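Local coordinates for protein acetyl xylan esterase (Metagenome, PDB 6XYC) that probably removes both acetyl and feruloyl groups from complex xylans as a bifunctional carbohydrate esterase of the alpha/beta hydrolase clan, at residues Q270-K273 with D274-D277; K196-P199 with R200-P203. All coordinates share one frame; numbering follows the deposited sequence.

Interaction 1: Q270-K273 with D274-D277; sequences QYFK and DMTD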
loop_
_atom_site.group_PDB
_atom_site.type_symbol
_atom_site.label_atom_id
_atom_site.label_comp_id
_atom_site.label_asym_id
_atom_site.label_seq_id
_atom_site.Cartn_x
_atom_site.Cartn_y
_atom_site.Cartn_z
ATOM N N GLN A 270 -10.334 -9.268 -15.336
ATOM C CA GLN A 270 -10.600 -7.935 -15.861
ATOM C C GLN A 270 -9.881 -6.862 -15.050
ATOM O O GLN A 270 -9.185 -6.006 -15.608
ATOM C CB GLN A 270 -12.107 -7.687 -15.874
ATOM C CG GLN A 270 -12.502 -6.232 -15.957
ATOM C CD GLN A 270 -13.990 -6.062 -16.205
ATOM O OE1 GLN A 270 -14.778 -6.978 -15.967
ATOM N NE2 GLN A 270 -14.379 -4.888 -16.691
ATOM N N TYR A 271 -10.038 -6.887 -13.727
ATOM C CA TYR A 271 -9.472 -5.828 -12.903
ATOM C C TYR A 271 -8.001 -6.055 -12.605
ATOM O O TYR A 271 -7.268 -5.083 -12.392
ATOM C CB TYR A 271 -10.302 -5.710 -11.639
ATOM C CG TYR A 271 -11.737 -5.461 -12.004
ATOM C CD1 TYR A 271 -12.110 -4.286 -12.641
ATOM C CD2 TYR A 271 -12.720 -6.415 -11.774
ATOM C CE1 TYR A 271 -13.419 -4.053 -12.995
ATOM C CE2 TYR A 271 -14.035 -6.189 -12.129
ATOM C CZ TYR A 271 -14.376 -5.000 -12.741
ATOM O OH TYR A 271 -15.679 -4.767 -13.098
ATOM N N PHE A 272 -7.540 -7.307 -12.615
ATOM C CA PHE A 272 -6.099 -7.539 -12.666
ATOM C C PHE A 272 -5.500 -6.893 -13.913
ATOM O O PHE A 272 -4.427 -6.282 -13.849
ATOM C CB PHE A 272 -5.793 -9.036 -12.657
ATOM C CG PHE A 272 -6.034 -9.712 -11.334
ATOM C CD1 PHE A 272 -6.167 -8.990 -10.154
ATOM C CD2 PHE A 272 -6.113 -11.090 -11.277
ATOM C CE1 PHE A 272 -6.390 -9.639 -8.946
ATOM C CE2 PHE A 272 -6.329 -11.746 -10.081
ATOM C CZ PHE A 272 -6.470 -11.022 -8.910
ATOM N N LYS A 273 -6.180 -7.021 -15.061
ATOM C CA LYS A 273 -5.696 -6.391 -16.285
ATOM C C LYS A 273 -5.676 -4.875 -16.141
ATOM O O LYS A 273 -4.738 -4.213 -16.605
ATOM C CB LYS A 273 -6.560 -6.804 -17.478
ATOM C CG LYS A 273 -5.990 -6.389 -18.840
ATOM C CD LYS A 273 -6.889 -6.838 -19.995
ATOM C CE LYS A 273 -6.912 -5.823 -21.137
ATOM N NZ LYS A 273 -5.551 -5.419 -21.592
ATOM N N ASP A 274 -6.701 -4.299 -15.499
ATOM C CA ASP A 274 -6.676 -2.866 -15.225
ATOM C C ASP A 274 -5.422 -2.492 -14.446
ATOM O O ASP A 274 -4.763 -1.492 -14.759
ATOM C CB ASP A 274 -7.926 -2.442 -14.450
ATOM C CG ASP A 274 -9.194 -2.530 -15.279
ATOM O OD1 ASP A 274 -9.126 -2.367 -16.515
ATOM O OD2 ASP A 274 -10.268 -2.745 -14.680
ATOM N N MET A 275 -5.067 -3.293 -13.434
ATOM C CA MET A 275 -3.903 -2.969 -12.615
ATOM C C MET A 275 -2.613 -3.114 -13.417
ATOM O O MET A 275 -1.738 -2.247 -13.367
ATOM C CB MET A 275 -3.851 -3.872 -11.379
ATOM C CG MET A 275 -2.504 -3.843 -10.661
ATOM S SD MET A 275 -2.414 -4.841 -9.155
ATOM C CE MET A 275 -2.767 -6.465 -9.791
ATOM N N THR A 276 -2.467 -4.224 -14.147
ATOM C CA THR A 276 -1.222 -4.461 -14.872
ATOM C C THR A 276 -1.086 -3.523 -16.063
ATOM O O THR A 276 0.024 -3.091 -16.378
ATOM C CB THR A 276 -1.128 -5.923 -15.324
ATOM O OG1 THR A 276 -2.302 -6.293 -16.053
ATOM C CG2 THR A 276 -0.974 -6.838 -14.121
ATOM N N ASP A 277 -2.194 -3.186 -16.722
ATOM C CA ASP A 277 -2.143 -2.176 -17.774
ATOM C C ASP A 277 -1.698 -0.833 -17.208
ATOM O O ASP A 277 -0.841 -0.154 -17.787
ATOM C CB ASP A 277 -3.512 -2.047 -18.456
ATOM C CG ASP A 277 -3.782 -3.159 -19.455
ATOM O OD1 ASP A 277 -2.868 -3.975 -19.706
ATOM O OD2 ASP A 277 -4.910 -3.216 -19.989
HETATM O O HOH W 1 -12.373 -2.530 -16.363
HETATM O O HOH W 2 -9.520 -4.997 -18.113
#
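The backbone O of Gln270 is gripped by two donors: Asp274 N, 3.0 Å from Gln270 O, closes one turn of helix, and a water molecule donates both to this oxygen and to Asp274 OD1. A second water accepts from Gln270 NE2 and donates to Asp274 OD2. Each carboxylate oxygen of Asp274 is therefore linked through water to Gln270, one to its main chain and the other to its side-chain amide. Because CG of Asp274 sits beside its own N and opposite the carbonyl carbon (chi1 -69°), the carboxylate is placed next to Tyr271, where OD2 comes within 3.2 Å of Tyr271 CD1. The two side chains run side by side and point the same way; the ring and carboxylate planes are 58° apart, and OD2 approaches the ring obliquely. Over the centre of the Tyr271 ring lies Gln270 CG, 3.7 Å above the plane.

Two residues after Tyr271, Lys273 NZ forms a salt bridge of 2.8 Å to Asp277 OD2, which receives it on its syn lone pair. The lysine chain runs straight as far as CD, then bends at chi3 and chi4, and this brings the ammonium round to the acid; on the way Lys273 CG passes 3.5 Å from Asp277 OD2. The same two residues are joined in the backbone, Asp277 N donating to Lys273 O over 2.7 Å. A third contact is apolar: Phe272 CD1 lies 4.3 Å from Met275 CE. Both of these side chains touch Trp168 of strand 164-168 and residues of helix 56-69, while Tyr271 packs on Ile255 and Val257. Water-linked and charged i, i+4 pairs beside apolar residues that meet the sheet mark an amphipathic helix, here the C-terminal helix 269-284 of the alpha/beta hydrolase fold.

Interaction 2: K196-P199 with R200-P203; sequences KKDP and REEP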
loop_
_atom_site.group_PDB
_atom_site.type_symbol
_atom_site.label_atom_id
_atom_site.label_comp_id
_atom_site.label_asym_id
_atom_site.label_seq_id
_atom_site.Cartn_x
_atom_site.Cartn_y
_atom_site.Cartn_z
ATOM N N LYS A 196 -5.755 2.834 20.592
ATOM C CA LYS A 196 -7.035 2.553 21.266
ATOM C C LYS A 196 -7.645 3.821 21.868
ATOM O O LYS A 196 -8.129 3.820 23.003
ATOM C CB LYS A 196 -6.848 1.453 22.321
ATOM C CG LYS A 196 -6.327 0.161 21.712
ATOM C CD LYS A 196 -6.263 -0.958 22.722
ATOM C CE LYS A 196 -4.833 -1.424 22.926
ATOM N NZ LYS A 196 -4.269 -2.072 21.707
ATOM N N LYS A 197 -7.580 4.915 21.115
ATOM C CA LYS A 197 -8.343 6.123 21.382
ATOM C C LYS A 197 -9.628 6.103 20.555
ATOM O O LYS A 197 -9.734 5.381 19.564
ATOM C CB LYS A 197 -7.513 7.365 21.046
ATOM C CG LYS A 197 -6.171 7.460 21.786
ATOM C CD LYS A 197 -5.329 8.619 21.249
ATOM C CE LYS A 197 -3.943 8.660 21.861
ATOM N NZ LYS A 197 -2.966 7.818 21.146
ATOM N N ASP A 198 -10.607 6.907 20.972
ATOM C CA ASP A 198 -11.862 7.046 20.240
ATOM C C ASP A 198 -11.639 7.976 19.054
ATOM O O ASP A 198 -11.422 9.178 19.250
ATOM C CB ASP A 198 -12.960 7.588 21.155
ATOM C CG ASP A 198 -14.323 7.643 20.478
ATOM O OD1 ASP A 198 -14.405 7.418 19.252
ATOM O OD2 ASP A 198 -15.321 7.916 21.180
ATOM N N PRO A 199 -11.678 7.475 17.814
ATOM C CA PRO A 199 -11.476 8.383 16.670
ATOM C C PRO A 199 -12.394 9.596 16.697
ATOM O O PRO A 199 -12.019 10.665 16.200
ATOM C CB PRO A 199 -11.753 7.484 15.454
ATOM C CG PRO A 199 -11.420 6.088 15.940
ATOM C CD PRO A 199 -11.901 6.081 17.384
ATOM N N ARG A 200 -13.592 9.462 17.277
ATOM C CA ARG A 200 -14.521 10.583 17.348
ATOM C C ARG A 200 -14.003 11.696 18.247
ATOM O O ARG A 200 -14.497 12.825 18.162
ATOM C CB ARG A 200 -15.886 10.117 17.841
ATOM C CG ARG A 200 -16.589 9.156 16.909
ATOM C CD ARG A 200 -17.806 8.551 17.589
ATOM N NE ARG A 200 -17.448 7.843 18.815
ATOM C CZ ARG A 200 -18.328 7.384 19.702
ATOM N NH1 ARG A 200 -19.628 7.554 19.502
ATOM N NH2 ARG A 200 -17.905 6.751 20.786
ATOM N N GLU A 201 -13.015 11.411 19.093
ATOM C CA GLU A 201 -12.441 12.416 19.976
ATOM C C GLU A 201 -11.048 12.850 19.554
ATOM O O GLU A 201 -10.416 13.628 20.279
ATOM C CB GLU A 201 -12.374 11.890 21.416
ATOM C CG GLU A 201 -13.715 11.536 22.024
ATOM C CD GLU A 201 -13.584 10.675 23.265
ATOM O OE1 GLU A 201 -12.460 10.570 23.801
ATOM O OE2 GLU A 201 -14.604 10.102 23.702
ATOM N N GLU A 202 -10.545 12.372 18.414
ATOM C CA GLU A 202 -9.137 12.532 18.048
ATOM C C GLU A 202 -9.023 13.013 16.608
ATOM O O GLU A 202 -8.505 12.305 15.735
ATOM C CB GLU A 202 -8.384 11.217 18.249
ATOM C CG GLU A 202 -8.555 10.607 19.633
ATOM C CD GLU A 202 -7.777 11.351 20.695
ATOM O OE1 GLU A 202 -6.927 12.186 20.335
ATOM O OE2 GLU A 202 -8.010 11.098 21.892
ATOM N N PRO A 203 -9.457 14.243 16.335
ATOM C CA PRO A 203 -9.385 14.746 14.952
ATOM C C PRO A 203 -7.969 14.825 14.410
ATOM O O PRO A 203 -7.767 14.679 13.196
ATOM C CB PRO A 203 -10.034 16.140 15.032
ATOM C CG PRO A 203 -10.621 16.266 16.411
ATOM C CD PRO A 203 -9.919 15.264 17.290
HETATM O O HOH W 3 -9.839 9.396 22.758
#
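Two torsions join Asp198 to Arg200: the aspartate holds CG opposite its own N (chi1 -175°), and the arginine chain bends at chi3 (-59°), which turns the side of its guanidinium back to the carboxylate. The grip is side-on and two-pronged. Arg200 NE donates to Asp198 OD1 at 3.1 Å, nearly straight and on the syn lone pair of that oxygen, while Arg200 NH2 meets Asp198 OD2 at 2.9 Å. The guanidinium and carboxylate planes are 41° apart, so the pair is twisted: the Arg200 NE to Asp198 OD1 bond lies in the guanidinium plane, while the partner of NH2 is tilted from it. Asp198 OD1 also accepts Arg200 N at 3.0 Å, from above the carboxylate plane. That backbone bond makes an Asx turn, which opens the short 3-10 segment ending at Glu201. Two i, i+3 bonds carry the chain round: Glu201 N to Asp198 O at 2.7 Å and Glu202 N to Pro199 O at 3.2 Å, both donors lying above the carbonyl planes. Glu202 then takes the N-cap position of helix 203-208. An alanine in place of Asp198 would probably leave Arg200 N and the guanidinium without their carboxylate partner and the arginine side chain freer to turn. Glu201 OE2 lies 3.4 Å from Asp198 OD2, a like-charged approach that the arginine probably eases. A water accepts from Asp198 N and donates to Glu201 OE1 and, over 2.6 Å, to Glu202 OE2, tying the two glutamates together. Lys197 crosses Glu202 at about a right angle, its methylenes lying against Glu202 CG and the glutamate's carboxylate, with Lys197 CB 3.7 Å from Glu202 CG; its ammonium is directed elsewhere, to Ile194 O.

In the fold
The two contacts lie on opposite sides of the chain's centre, the centre of interaction 1 about 17 Å, and that of interaction 2 about 23 Å, from it. Their centres are about 37 Å apart and their nearest atoms about 29 Å, so they do not touch. Each has one side chain in the neighbourhood of the ligand pocket or the probable nucleophile elbow. In interaction 2 the side chain of Pro199 is about 8 Å from the bound 4-(2-aminoethyl)benzenesulfonyl fluoride and packs on Glu190, which lines that ligand's pocket. In interaction 1 the side chain of Met275 lies near, without touching, the probable elbow around Ser121, itself a pocket residue. Helix 269-284 packs on strands 164-168 and 252-257, whereas the 196-203 segment lies at the surface, between helices 189-193 and 203-208.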